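Local coordinates for uncharacterized protein (Bacteroides vulgatus, PDB 4QB7), which is probably a component of the tip of fimbriae, the cell-surface filaments that mediate adhesion and biofilm formation, at residues A38-F43 against E67-T72; F93-P98 against F162-V167; L140-H145 against A206-D211. One frame throughout, in Å; residues are numbered along the deposited sequence.

The three contacts follow one another across one mixed sheet and from there to its neighbour. Interactions 1 and 2, whose centres lie about 11 Å apart, meet along strands 40-47 and 90-97, where F43 N comes within 2.9 Å of F94 O in a probable hydrogen bond. Interactions 2 and 3 are closer, about 7 Å between centres: strand 141-143 runs between strands 90-97 and 159-178, and A95 O lies 2.8 Å from D143 N. Interaction 3 then passes to the separate antiparallel sheet that holds strand 203-209. A bound sulfate, probably from the crystallisation liquor, sits about 4 Å from the side chain of H68 in interaction 1.

Interaction 1: residues A38-F43 against E67-T72; sequences AGFGIF and EHATWT
F40 and I42 pair with A69 and E67 in an antiparallel strand pairing between strands 40-47 and 64-72 of the fimbrillin-like fold. I42 and E67 bond twice through their backbones, as do F40 and A69, where A69 N reaches F40 O at 2.9 Å. Between them G41 and H68 form a non-hydrogen-bonded pair, with G41 CA making a C-H...O contact to E67 O. On the face that carries F40, I42, A69 and E67, the acid end of E67 leads away and the remaining side-chain contacts are apolar. The first torsion of F40 (60°) places CG between the backbone N and the carbonyl carbon, nearer to A69 than its own CB is. The A69 methyl stands over the centre of the F40 ring, CB 3.6 Å from the centroid and 14° off the ring normal, a CH-pi contact that suits a residue as small as alanine. I42 CD1 touches the same methyl, 4.0 Å from A69 CB. Separately, F162 and F164 meet the F40 ring edge-to-face. H68 lies on the other face, where its NE2 donates to A38 O at 2.6 Å in a fairly straight bond (164° at the hydrogen), with the acceptor in the ring plane. T70 CG2 sits over one face of the imidazole, offset toward its rim, and Y99 stacks on the ring. An alanine at H68 would probably leave A38 O without this donor and Y99 without its stacking partner. G39 has a positive phi, and a CB there would clash with A69 O. The contact thus pairs apolar packing on one face with a polar side-chain tie on the other.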
ATOM      1  N   ALA A  38      12.243 -10.394   3.939  1.00 61.73           N
ATOM      2  CA  ALA A  38      11.787 -11.610   4.601  1.00 59.90           C
ATOM      3  C   ALA A  38      11.286 -12.758   3.684  1.00 56.53           C
ATOM      4  O   ALA A  38      10.868 -13.799   4.189  1.00 54.55           O
ATOM      5  CB  ALA A  38      10.671 -11.219   5.562  1.00 60.75           C
ATOM      6  N   GLY A  39      11.298 -12.563   2.373  1.00 49.83           N
ATOM      7  CA  GLY A  39      10.753 -13.546   1.449  1.00 47.93           C
ATOM      8  C   GLY A  39       9.242 -13.542   1.540  1.00 50.69           C
ATOM      9  O   GLY A  39       8.642 -12.527   1.891  1.00 51.70           O
ATOM     10  N   PHE A  40       8.609 -14.675   1.289  1.00 46.69           N
ATOM     11  CA  PHE A  40       7.148 -14.761   1.327  1.00 44.65           C
ATOM     12  C   PHE A  40       6.693 -16.049   2.010  1.00 47.65           C
ATOM     13  O   PHE A  40       7.523 -16.903   2.324  1.00 47.27           O
ATOM     14  CB  PHE A  40       6.575 -14.646  -0.112  1.00 44.72           C
ATOM     15  CG  PHE A  40       7.009 -15.705  -1.109  1.00 44.41           C
ATOM     16  CD1 PHE A  40       8.206 -15.574  -1.815  1.00 45.04           C
ATOM     17  CD2 PHE A  40       6.190 -16.790  -1.394  1.00 43.86           C
ATOM     18  CE1 PHE A  40       8.595 -16.531  -2.750  1.00 44.73           C
ATOM     19  CE2 PHE A  40       6.586 -17.752  -2.332  1.00 46.89           C
ATOM     20  CZ  PHE A  40       7.782 -17.607  -3.013  1.00 44.53           C
ATOM     21  N   GLY A  41       5.391 -16.147   2.264  1.00 43.73           N
ATOM     22  CA  GLY A  41       4.765 -17.308   2.886  1.00 44.19           C
ATOM     23  C   GLY A  41       3.772 -17.990   1.961  1.00 49.45           C
ATOM     24  O   GLY A  41       3.016 -17.312   1.260  1.00 49.61           O
ATOM     25  N   ILE A  42       3.776 -19.332   1.942  1.00 46.32           N
ATOM     26  CA  ILE A  42       2.925 -20.151   1.076  1.00 45.77           C
ATOM     27  C   ILE A  42       1.913 -20.958   1.864  1.00 49.51           C
ATOM     28  O   ILE A  42       2.252 -21.540   2.892  1.00 49.92           O
ATOM     29  CB  ILE A  42       3.782 -21.136   0.218  1.00 48.90           C
ATOM     30  CG1 ILE A  42       4.986 -20.448  -0.449  1.00 48.54           C
ATOM     31  CG2 ILE A  42       2.921 -21.905  -0.806  1.00 49.60           C
ATOM     32  CD1 ILE A  42       6.025 -21.421  -1.054  1.00 48.05           C
ATOM     33  N   PHE A  43       0.687 -21.042   1.323  1.00 45.63           N
ATOM     34  CA  PHE A  43      -0.401 -21.924   1.720  1.00 45.24           C
ATOM     35  C   PHE A  43      -0.563 -22.913   0.605  1.00 47.21           C
ATOM     36  O   PHE A  43      -0.545 -22.510  -0.555  1.00 46.79           O
ATOM     37  CB  PHE A  43      -1.711 -21.179   1.948  1.00 47.75           C
ATOM     38  CG  PHE A  43      -1.752 -20.222   3.111  1.00 51.36           C
ATOM     39  CD1 PHE A  43      -1.405 -18.881   2.942  1.00 56.85           C
ATOM     40  CD2 PHE A  43      -2.261 -20.622   4.341  1.00 54.21           C
ATOM     41  CE1 PHE A  43      -1.515 -17.971   4.005  1.00 58.59           C
ATOM     42  CE2 PHE A  43      -2.349 -19.724   5.408  1.00 58.41           C
ATOM     43  CZ  PHE A  43      -1.981 -18.404   5.234  1.00 57.79           C
ATOM     44  N   GLU A  67       4.422 -21.621   4.803  1.00 45.87           N
ATOM     45  CA  GLU A  67       5.766 -22.129   4.505  1.00 46.22           C
ATOM     46  C   GLU A  67       6.650 -20.954   4.135  1.00 51.07           C
ATOM     47  O   GLU A  67       6.284 -20.185   3.260  1.00 50.94           O
ATOM     48  CB  GLU A  67       5.730 -23.175   3.382  1.00 47.13           C
ATOM     49  CG  GLU A  67       7.038 -23.920   3.182  1.00 53.44           C
ATOM     50  CD  GLU A  67       7.525 -24.723   4.370  1.00 71.77           C
ATOM     51  OE1 GLU A  67       6.709 -25.454   4.978  1.00 67.17           O
ATOM     52  OE2 GLU A  67       8.730 -24.622   4.691  1.00 69.01           O
ATOM     53  N   HIS A  68       7.772 -20.775   4.844  1.00 48.63           N
ATOM     54  CA  HIS A  68       8.690 -19.657   4.613  1.00 47.24           C
ATOM     55  C   HIS A  68       9.588 -19.903   3.396  1.00 50.83           C
ATOM     56  O   HIS A  68      10.494 -20.757   3.440  1.00 51.11           O
ATOM     57  CB  HIS A  68       9.546 -19.384   5.861  1.00 47.95           C
ATOM     58  CG  HIS A  68      10.253 -18.061   5.826  1.00 50.55           C
ATOM     59  ND1 HIS A  68      11.262 -17.764   6.720  1.00 52.60           N
ATOM     60  CD2 HIS A  68      10.077 -17.003   4.999  1.00 50.77           C
ATOM     61  CE1 HIS A  68      11.648 -16.539   6.428  1.00 51.07           C
ATOM     62  NE2 HIS A  68      10.964 -16.042   5.400  1.00 50.42           N
ATOM     63  N   ALA A  69       9.320 -19.142   2.311  1.00 45.19           N
ATOM     64  CA  ALA A  69      10.079 -19.176   1.064  1.00 44.63           C
ATOM     65  C   ALA A  69      11.062 -18.011   1.037  1.00 51.90           C
ATOM     66  O   ALA A  69      10.662 -16.851   1.191  1.00 50.83           O
ATOM     67  CB  ALA A  69       9.143 -19.118  -0.125  1.00 44.15           C
ATOM     68  N   THR A  70      12.361 -18.321   0.916  1.00 50.79           N
ATOM     69  CA  THR A  70      13.412 -17.303   0.893  1.00 51.08           C
ATOM     70  C   THR A  70      14.339 -17.515  -0.299  1.00 56.26           C
ATOM     71  O   THR A  70      14.416 -18.621  -0.846  1.00 54.86           O
ATOM     72  CB  THR A  70      14.229 -17.310   2.203  1.00 57.26           C
ATOM     73  OG1 THR A  70      14.848 -18.589   2.400  1.00 56.14           O
ATOM     74  CG2 THR A  70      13.422 -16.910   3.398  1.00 51.68           C
ATOM     75  N   TRP A  71      15.085 -16.452  -0.657  1.00 53.95           N
ATOM     76  CA  TRP A  71      16.050 -16.441  -1.742  1.00 54.79           C
ATOM     77  C   TRP A  71      17.473 -16.693  -1.204  1.00 63.17           C
ATOM     78  O   TRP A  71      17.922 -15.996  -0.290  1.00 62.25           O
ATOM     79  CB  TRP A  71      15.952 -15.099  -2.447  1.00 53.17           C
ATOM     80  CG  TRP A  71      16.874 -14.933  -3.611  1.00 55.69           C
ATOM     81  CD1 TRP A  71      18.046 -14.233  -3.639  1.00 59.27           C
ATOM     82  CD2 TRP A  71      16.665 -15.423  -4.944  1.00 55.90           C
ATOM     83  NE1 TRP A  71      18.568 -14.237  -4.909  1.00 59.25           N
ATOM     84  CE2 TRP A  71      17.754 -14.979  -5.727  1.00 60.68           C
ATOM     85  CE3 TRP A  71      15.660 -16.190  -5.557  1.00 56.35           C
ATOM     86  CZ2 TRP A  71      17.840 -15.242  -7.100  1.00 60.41           C
ATOM     87  CZ3 TRP A  71      15.750 -16.454  -6.913  1.00 57.88           C
ATOM     88  CH2 TRP A  71      16.818 -15.972  -7.672  1.00 59.49           C
ATOM     89  N   THR A  72      18.163 -17.715  -1.754  1.00 64.67           N
ATOM     90  CA  THR A  72      19.533 -18.071  -1.380  1.00 67.42           C
ATOM     91  C   THR A  72      20.432 -18.066  -2.651  1.00 76.79           C
ATOM     92  O   THR A  72      20.515 -19.062  -3.383  1.00 77.01           O
ATOM     93  CB  THR A  72      19.577 -19.387  -0.585  1.00 74.48           C
ATOM     94  OG1 THR A  72      18.859 -19.189   0.624  1.00 70.34           O
ATOM     95  CG2 THR A  72      20.996 -19.809  -0.219  1.00 77.78           C
TER

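Interaction 2: residues F93-P98 against F162-V167; sequences FFAYAP and FKFSHV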
ATOM      1  N   PHE A  93      -2.140 -23.502  -4.489  1.00 39.50           N
ATOM      2  CA  PHE A  93      -1.260 -22.600  -3.774  1.00 37.44           C
ATOM      3  C   PHE A  93      -1.858 -21.212  -3.671  1.00 43.02           C
ATOM      4  O   PHE A  93      -2.660 -20.797  -4.512  1.00 41.74           O
ATOM      5  CB  PHE A  93       0.117 -22.542  -4.473  1.00 37.59           C
ATOM      6  CG  PHE A  93       0.829 -23.876  -4.562  1.00 38.01           C
ATOM      7  CD1 PHE A  93       0.576 -24.751  -5.616  1.00 39.52           C
ATOM      8  CD2 PHE A  93       1.749 -24.261  -3.590  1.00 39.49           C
ATOM      9  CE1 PHE A  93       1.212 -25.998  -5.680  1.00 40.44           C
ATOM     10  CE2 PHE A  93       2.387 -25.503  -3.658  1.00 42.09           C
ATOM     11  CZ  PHE A  93       2.128 -26.357  -4.713  1.00 39.58           C
ATOM     12  N   PHE A  94      -1.467 -20.516  -2.592  1.00 40.98           N
ATOM     13  CA  PHE A  94      -1.712 -19.110  -2.260  1.00 40.42           C
ATOM     14  C   PHE A  94      -0.431 -18.588  -1.638  1.00 42.90           C
ATOM     15  O   PHE A  94       0.330 -19.370  -1.058  1.00 42.45           O
ATOM     16  CB  PHE A  94      -2.914 -18.927  -1.303  1.00 41.94           C
ATOM     17  CG  PHE A  94      -4.213 -19.477  -1.826  1.00 42.61           C
ATOM     18  CD1 PHE A  94      -5.002 -18.732  -2.698  1.00 43.78           C
ATOM     19  CD2 PHE A  94      -4.645 -20.747  -1.458  1.00 43.33           C
ATOM     20  CE1 PHE A  94      -6.204 -19.252  -3.187  1.00 44.16           C
ATOM     21  CE2 PHE A  94      -5.858 -21.259  -1.937  1.00 44.53           C
ATOM     22  CZ  PHE A  94      -6.614 -20.517  -2.813  1.00 42.06           C
ATOM     23  N   ALA A  95      -0.186 -17.291  -1.735  1.00 37.66           N
ATOM     24  CA  ALA A  95       1.016 -16.709  -1.152  1.00 36.77           C
ATOM     25  C   ALA A  95       0.758 -15.265  -0.764  1.00 41.57           C
ATOM     26  O   ALA A  95      -0.122 -14.632  -1.344  1.00 38.61           O
ATOM     27  CB  ALA A  95       2.170 -16.791  -2.137  1.00 36.77           C
ATOM     28  N   TYR A  96       1.523 -14.754   0.211  1.00 40.15           N
ATOM     29  CA  TYR A  96       1.474 -13.354   0.659  1.00 40.58           C
ATOM     30  C   TYR A  96       2.908 -12.894   0.991  1.00 43.94           C
ATOM     31  O   TYR A  96       3.817 -13.711   1.189  1.00 42.67           O
ATOM     32  CB  TYR A  96       0.522 -13.171   1.887  1.00 41.90           C
ATOM     33  CG  TYR A  96       1.140 -13.648   3.181  1.00 42.58           C
ATOM     34  CD1 TYR A  96       1.177 -15.002   3.499  1.00 44.08           C
ATOM     35  CD2 TYR A  96       1.807 -12.759   4.029  1.00 42.94           C
ATOM     36  CE1 TYR A  96       1.866 -15.465   4.616  1.00 43.74           C
ATOM     37  CE2 TYR A  96       2.526 -13.216   5.133  1.00 43.49           C
ATOM     38  CZ  TYR A  96       2.554 -14.572   5.417  1.00 46.97           C
ATOM     39  OH  TYR A  96       3.215 -15.036   6.524  1.00 48.15           O
ATOM     40  N   ALA A  97       3.094 -11.592   1.086  1.00 40.50           N
ATOM     41  CA  ALA A  97       4.377 -11.003   1.464  1.00 39.85           C
ATOM     42  C   ALA A  97       4.142  -9.601   2.024  1.00 43.00           C
ATOM     43  O   ALA A  97       3.136  -8.972   1.671  1.00 39.65           O
ATOM     44  CB  ALA A  97       5.361 -10.984   0.303  1.00 39.92           C
ATOM     45  N   PRO A  98       5.011  -9.121   2.954  1.00 42.25           N
ATOM     46  CA  PRO A  98       6.230  -9.772   3.487  1.00 42.77           C
ATOM     47  C   PRO A  98       5.850 -10.895   4.441  1.00 47.94           C
ATOM     48  O   PRO A  98       4.763 -10.862   5.008  1.00 49.12           O
ATOM     49  CB  PRO A  98       6.955  -8.613   4.185  1.00 44.18           C
ATOM     50  CG  PRO A  98       5.854  -7.711   4.625  1.00 47.76           C
ATOM     51  CD  PRO A  98       4.818  -7.785   3.547  1.00 43.10           C
ATOM     52  N   PHE A 162       4.816 -17.846  -8.695  1.00 42.09           N
ATOM     53  CA  PHE A 162       4.002 -16.875  -8.001  1.00 39.88           C
ATOM     54  C   PHE A 162       4.088 -15.548  -8.728  1.00 45.41           C
ATOM     55  O   PHE A 162       5.111 -15.220  -9.315  1.00 45.97           O
ATOM     56  CB  PHE A 162       4.427 -16.750  -6.531  1.00 40.60           C
ATOM     57  CG  PHE A 162       4.301 -18.040  -5.754  1.00 40.86           C
ATOM     58  CD1 PHE A 162       3.082 -18.423  -5.199  1.00 42.22           C
ATOM     59  CD2 PHE A 162       5.402 -18.883  -5.586  1.00 42.04           C
ATOM     60  CE1 PHE A 162       2.957 -19.637  -4.513  1.00 43.15           C
ATOM     61  CE2 PHE A 162       5.280 -20.096  -4.896  1.00 44.77           C
ATOM     62  CZ  PHE A 162       4.056 -20.470  -4.370  1.00 43.04           C
ATOM     63  N   LYS A 163       2.987 -14.813  -8.715  1.00 42.25           N
ATOM     64  CA  LYS A 163       2.753 -13.522  -9.350  1.00 41.93           C
ATOM     65  C   LYS A 163       2.050 -12.707  -8.289  1.00 45.24           C
ATOM     66  O   LYS A 163       0.895 -12.982  -7.983  1.00 44.87           O
ATOM     67  CB  LYS A 163       1.872 -13.763 -10.594  1.00 45.29           C
ATOM     68  CG  LYS A 163       2.104 -12.912 -11.829  1.00 59.64           C
ATOM     69  CD  LYS A 163       1.948 -13.866 -13.020  1.00 76.50           C
ATOM     70  CE  LYS A 163       1.562 -13.243 -14.340  1.00 87.51           C
ATOM     71  NZ  LYS A 163       1.746 -14.225 -15.458  1.00 88.09           N
ATOM     72  N   PHE A 164       2.778 -11.808  -7.624  1.00 41.81           N
ATOM     73  CA  PHE A 164       2.247 -11.021  -6.524  1.00 40.30           C
ATOM     74  C   PHE A 164       1.560  -9.748  -6.985  1.00 45.12           C
ATOM     75  O   PHE A 164       2.075  -9.037  -7.849  1.00 45.00           O
ATOM     76  CB  PHE A 164       3.369 -10.679  -5.548  1.00 41.23           C
ATOM     77  CG  PHE A 164       3.822 -11.889  -4.770  1.00 42.16           C
ATOM     78  CD1 PHE A 164       3.044 -12.399  -3.733  1.00 43.52           C
ATOM     79  CD2 PHE A 164       5.035 -12.505  -5.056  1.00 43.82           C
ATOM     80  CE1 PHE A 164       3.465 -13.516  -3.010  1.00 44.61           C
ATOM     81  CE2 PHE A 164       5.442 -13.641  -4.347  1.00 46.69           C
ATOM     82  CZ  PHE A 164       4.662 -14.130  -3.319  1.00 44.45           C
ATOM     83  N   SER A 165       0.390  -9.455  -6.395  1.00 41.53           N
ATOM     84  CA  SER A 165      -0.364  -8.235  -6.697  1.00 40.45           C
ATOM     85  C   SER A 165      -0.438  -7.360  -5.472  1.00 42.38           C
ATOM     86  O   SER A 165      -0.505  -7.881  -4.364  1.00 39.83           O
ATOM     87  CB  SER A 165      -1.770  -8.583  -7.170  1.00 43.69           C
ATOM     88  OG  SER A 165      -1.778  -8.908  -8.548  1.00 52.13           O
ATOM     89  N   HIS A 166      -0.422  -6.035  -5.660  1.00 41.62           N
ATOM     90  CA  HIS A 166      -0.541  -5.059  -4.561  1.00 41.59           C
ATOM     91  C   HIS A 166      -2.020  -4.909  -4.217  1.00 46.21           C
ATOM     92  O   HIS A 166      -2.826  -4.496  -5.070  1.00 46.99           O
ATOM     93  CB  HIS A 166       0.098  -3.732  -4.944  1.00 42.34           C
ATOM     94  CG  HIS A 166       1.571  -3.838  -5.226  1.00 46.13           C
ATOM     95  ND1 HIS A 166       2.513  -3.764  -4.214  1.00 47.86           N
ATOM     96  CD2 HIS A 166       2.216  -3.984  -6.402  1.00 48.32           C
ATOM     97  CE1 HIS A 166       3.692  -3.869  -4.803  1.00 47.32           C
ATOM     98  NE2 HIS A 166       3.564  -4.004  -6.119  1.00 48.07           N
ATOM     99  N   VAL A 167      -2.400  -5.358  -3.008  1.00 40.90           N
ATOM    100  CA  VAL A 167      -3.806  -5.411  -2.594  1.00 39.18           C
ATOM    101  C   VAL A 167      -4.239  -4.165  -1.800  1.00 44.61           C
ATOM    102  O   VAL A 167      -5.413  -4.041  -1.446  1.00 46.26           O
ATOM    103  CB  VAL A 167      -4.111  -6.716  -1.835  1.00 40.79           C
ATOM    104  CG1 VAL A 167      -3.835  -7.921  -2.731  1.00 39.84           C
ATOM    105  CG2 VAL A 167      -3.331  -6.811  -0.522  1.00 39.68           C
TER
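The first torsions of F162 (-60°) and F164 (-71°) both put CG anti to the carbonyl carbon and beside the backbone N, and from there each ring reaches the methyl of A95. F162 brings CD1 to 3.6 Å from A95 CB, and its CE1 also touches the methyl. F164 meets A95 CB with CE1, likewise at 3.6 Å, and backs this with CZ. The two rings come to the methyl from different directions. One ring atom reaches beyond the alanine: F162 CE1 lies 4.1 Å from F93 CB. F164 CE1, for its part, comes 4.0 Å from Y96 N, which sits at the edge of the ring, near its plane. No hydrogen bond joins the two segments.

The segments are not neighbouring strands. Strand 141-143 runs between strands 90-97 and 159-178, with D143 pairing to A95 through the backbone and touched by F162, so the phenylalanines span one strand within the same curved sheet. F162 and F164, two residues apart, both reach A95. T30 and L34 of helix 30-36 cover F164. The side chain of Y96 starts away from the 162-167 segment, and its OH bonds to N66 OD1 and E100 N.

Alanine suits the place of A95 because its one methyl can be approached by two aromatic rings, while phenylalanine suits the places of F162 and F164 because a ring can cross the width of a strand. With only carbon contacts between the side chains, the association is one of dispersion and exclusion of water, and it depends on shape without directional bonds.

Interaction 3: residues L140-H145 against A206-D211; sequences LVTDCH and AVYKFD
T142 and Y208 reach toward each other tip to tip, OG1 and OH 2.9 Å apart, within hydrogen-bonding distance. Y208 OH also bonds to D213, so the phenol is gripped from a second quarter. The first torsion of Y208 (172°) sets CG anti to the backbone N, which carries the ring out toward T142. T142 CG2 approaches that ring from above its plane, near the rim, 3.6 Å from Y208 CE2; threonine suits the place by offering both a hydroxyl and a methyl to one phenol.

Strand 141-143 belongs to the mixed sheet and strand 203-209 to a separate antiparallel one, so these side chains lie between two sheets, consistent with the beta-sandwich build of transthyretin-like fimbrillin domains.

F210 turns one face to its own neighbour, Y208 CE2 standing 3.8 Å above the ring plane over its centre, while F210 CE1 lies in the plane of the tyrosine ring at its edge. At the edge of F210, D143 O lies in its plane, 3.8 Å from CE2, and C144 CB is 3.8 Å from CD2. T142 CB also touches CE2. C144 CB lies 3.5 Å from F210 O and C144 SG 3.6 Å from Y208 OH, a place that suits a small, weakly polar cysteine. D143 starts away from the other segment; its OD1 accepts from H145 N in an Asx turn, while OD2 takes K163 N.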
ATOM      1  N   LEU A 140       1.624  -4.790   1.445  1.00 41.04           N
ATOM      2  CA  LEU A 140       1.067  -6.135   1.460  1.00 38.65           C
ATOM      3  C   LEU A 140       0.749  -6.593   0.055  1.00 44.27           C
ATOM      4  O   LEU A 140      -0.059  -5.969  -0.637  1.00 43.68           O
ATOM      5  CB  LEU A 140      -0.191  -6.215   2.354  1.00 37.33           C
ATOM      6  CG  LEU A 140      -0.876  -7.596   2.460  1.00 39.45           C
ATOM      7  CD1 LEU A 140      -0.024  -8.590   3.233  1.00 37.89           C
ATOM      8  CD2 LEU A 140      -2.273  -7.477   3.035  1.00 39.27           C
ATOM      9  N   VAL A 141       1.388  -7.697  -0.360  1.00 41.66           N
ATOM     10  CA  VAL A 141       1.176  -8.287  -1.675  1.00 40.16           C
ATOM     11  C   VAL A 141       0.614  -9.683  -1.491  1.00 44.92           C
ATOM     12  O   VAL A 141       0.916 -10.358  -0.504  1.00 46.57           O
ATOM     13  CB  VAL A 141       2.430  -8.271  -2.606  1.00 43.27           C
ATOM     14  CG1 VAL A 141       2.889  -6.863  -2.912  1.00 42.07           C
ATOM     15  CG2 VAL A 141       3.572  -9.105  -2.061  1.00 43.60           C
ATOM     16  N   THR A 142      -0.247 -10.110  -2.401  1.00 40.88           N
ATOM     17  CA  THR A 142      -0.799 -11.462  -2.311  1.00 40.55           C
ATOM     18  C   THR A 142      -0.830 -12.097  -3.667  1.00 44.59           C
ATOM     19  O   THR A 142      -0.728 -11.423  -4.692  1.00 45.45           O
ATOM     20  CB  THR A 142      -2.206 -11.526  -1.695  1.00 40.34           C
ATOM     21  OG1 THR A 142      -3.157 -11.102  -2.685  1.00 41.79           O
ATOM     22  CG2 THR A 142      -2.331 -10.750  -0.400  1.00 37.04           C
ATOM     23  N   ASP A 143      -1.013 -13.400  -3.658  1.00 40.87           N
ATOM     24  CA  ASP A 143      -1.143 -14.196  -4.844  1.00 40.72           C
ATOM     25  C   ASP A 143      -2.263 -15.208  -4.649  1.00 45.47           C
ATOM     26  O   ASP A 143      -2.148 -16.104  -3.818  1.00 45.68           O
ATOM     27  CB  ASP A 143       0.182 -14.886  -5.180  1.00 41.79           C
ATOM     28  CG  ASP A 143       0.141 -15.630  -6.492  1.00 45.95           C
ATOM     29  OD1 ASP A 143      -0.950 -15.701  -7.101  1.00 45.28           O
ATOM     30  OD2 ASP A 143       1.183 -16.171  -6.893  1.00 52.11           O
ATOM     31  N   CYS A 144      -3.343 -15.043  -5.414  1.00 43.12           N
ATOM     32  CA  CYS A 144      -4.478 -15.954  -5.449  1.00 44.66           C
ATOM     33  C   CYS A 144      -4.947 -16.145  -6.913  1.00 49.34           C
ATOM     34  O   CYS A 144      -6.124 -16.411  -7.164  1.00 48.73           O
ATOM     35  CB  CYS A 144      -5.604 -15.498  -4.526  1.00 46.42           C
ATOM     36  SG  CYS A 144      -6.301 -13.877  -4.922  1.00 50.89           S
ATOM     37  N   HIS A 145      -3.990 -16.080  -7.878  1.00 48.03           N
ATOM     38  CA  HIS A 145      -4.305 -16.280  -9.291  1.00 49.12           C
ATOM     39  C   HIS A 145      -4.504 -17.799  -9.554  1.00 51.80           C
ATOM     40  O   HIS A 145      -3.957 -18.650  -8.834  1.00 49.96           O
ATOM     41  CB  HIS A 145      -3.311 -15.567 -10.257  1.00 50.56           C
ATOM     42  CG  HIS A 145      -1.973 -16.205 -10.499  1.00 54.84           C
ATOM     43  ND1 HIS A 145      -1.014 -16.299  -9.496  1.00 56.66           N
ATOM     44  CD2 HIS A 145      -1.413 -16.610 -11.664  1.00 57.62           C
ATOM     45  CE1 HIS A 145       0.061 -16.828 -10.060  1.00 55.96           C
ATOM     46  NE2 HIS A 145      -0.121 -17.017 -11.367  1.00 57.19           N
ATOM     47  N   ALA A 206      -8.519  -4.638   8.876  1.00 44.26           N
ATOM     48  CA  ALA A 206      -9.519  -5.272   7.998  1.00 43.76           C
ATOM     49  C   ALA A 206      -9.124  -6.710   7.580  1.00 48.11           C
ATOM     50  O   ALA A 206      -7.966  -7.121   7.760  1.00 48.20           O
ATOM     51  CB  ALA A 206      -9.747  -4.412   6.756  1.00 43.56           C
ATOM     52  N   VAL A 207     -10.094  -7.474   7.012  1.00 43.72           N
ATOM     53  CA  VAL A 207      -9.864  -8.859   6.600  1.00 42.99           C
ATOM     54  C   VAL A 207      -9.768  -8.932   5.064  1.00 47.58           C
ATOM     55  O   VAL A 207     -10.628  -8.402   4.372  1.00 50.20           O
ATOM     56  CB  VAL A 207     -10.948  -9.820   7.187  1.00 46.36           C
ATOM     57  CG1 VAL A 207     -10.741 -11.273   6.738  1.00 44.84           C
ATOM     58  CG2 VAL A 207     -10.982  -9.739   8.712  1.00 46.67           C
ATOM     59  N   TYR A 208      -8.684  -9.519   4.551  1.00 40.91           N
ATOM     60  CA  TYR A 208      -8.457  -9.743   3.125  1.00 39.29           C
ATOM     61  C   TYR A 208      -8.780 -11.204   2.848  1.00 46.70           C
ATOM     62  O   TYR A 208      -8.238 -12.095   3.510  1.00 46.42           O
ATOM     63  CB  TYR A 208      -7.011  -9.391   2.691  1.00 37.50           C
ATOM     64  CG  TYR A 208      -6.702  -9.808   1.266  1.00 37.27           C
ATOM     65  CD1 TYR A 208      -7.060  -9.002   0.184  1.00 37.86           C
ATOM     66  CD2 TYR A 208      -6.071 -11.021   0.994  1.00 38.35           C
ATOM     67  CE1 TYR A 208      -6.825  -9.411  -1.132  1.00 36.56           C
ATOM     68  CE2 TYR A 208      -5.857 -11.450  -0.317  1.00 37.89           C
ATOM     69  CZ  TYR A 208      -6.236 -10.647  -1.374  1.00 40.28           C
ATOM     70  OH  TYR A 208      -6.012 -11.106  -2.646  1.00 41.72           O
ATOM     71  N   LYS A 209      -9.654 -11.443   1.867  1.00 43.56           N
ATOM     72  CA  LYS A 209     -10.113 -12.768   1.495  1.00 42.31           C
ATOM     73  C   LYS A 209      -9.451 -13.223   0.211  1.00 45.81           C
ATOM     74  O   LYS A 209      -9.578 -12.563  -0.826  1.00 44.86           O
ATOM     75  CB  LYS A 209     -11.643 -12.765   1.321  1.00 45.92           C
ATOM     76  CG  LYS A 209     -12.470 -12.476   2.564  1.00 53.17           C
ATOM     77  CD  LYS A 209     -13.893 -12.922   2.278  1.00 72.20           C
ATOM     78  CE  LYS A 209     -14.930 -11.850   1.971  1.00 92.42           C
ATOM     79  NZ  LYS A 209     -14.487 -10.797   1.021  1.00104.70           N
ATOM     80  N   PHE A 210      -8.760 -14.376   0.267  1.00 42.94           N
ATOM     81  CA  PHE A 210      -8.100 -14.959  -0.891  1.00 41.68           C
ATOM     82  C   PHE A 210      -9.113 -15.593  -1.851  1.00 48.15           C
ATOM     83  O   PHE A 210      -8.776 -15.827  -3.010  1.00 49.08           O
ATOM     84  CB  PHE A 210      -7.080 -16.002  -0.443  1.00 42.87           C
ATOM     85  CG  PHE A 210      -5.760 -15.436   0.004  1.00 43.50           C
ATOM     86  CD1 PHE A 210      -5.592 -14.955   1.289  1.00 45.71           C
ATOM     87  CD2 PHE A 210      -4.668 -15.419  -0.852  1.00 44.53           C
ATOM     88  CE1 PHE A 210      -4.351 -14.484   1.713  1.00 45.84           C
ATOM     89  CE2 PHE A 210      -3.435 -14.931  -0.428  1.00 46.38           C
ATOM     90  CZ  PHE A 210      -3.284 -14.474   0.854  1.00 44.17           C
ATOM     91  N   ASP A 211     -10.338 -15.903  -1.375  1.00 45.97           N
ATOM     92  CA  ASP A 211     -11.345 -16.502  -2.239  1.00 46.77           C
ATOM     93  C   ASP A 211     -11.729 -15.577  -3.415  1.00 52.72           C
ATOM     94  O   ASP A 211     -11.854 -16.059  -4.527  1.00 54.07           O
ATOM     95  CB  ASP A 211     -12.596 -16.904  -1.452  1.00 49.67           C
ATOM     96  CG  ASP A 211     -13.450 -17.938  -2.193  1.00 67.44           C
ATOM     97  OD1 ASP A 211     -12.929 -19.093  -2.459  1.00 66.22           O
ATOM     98  OD2 ASP A 211     -14.624 -17.610  -2.525  1.00 73.53           O
TER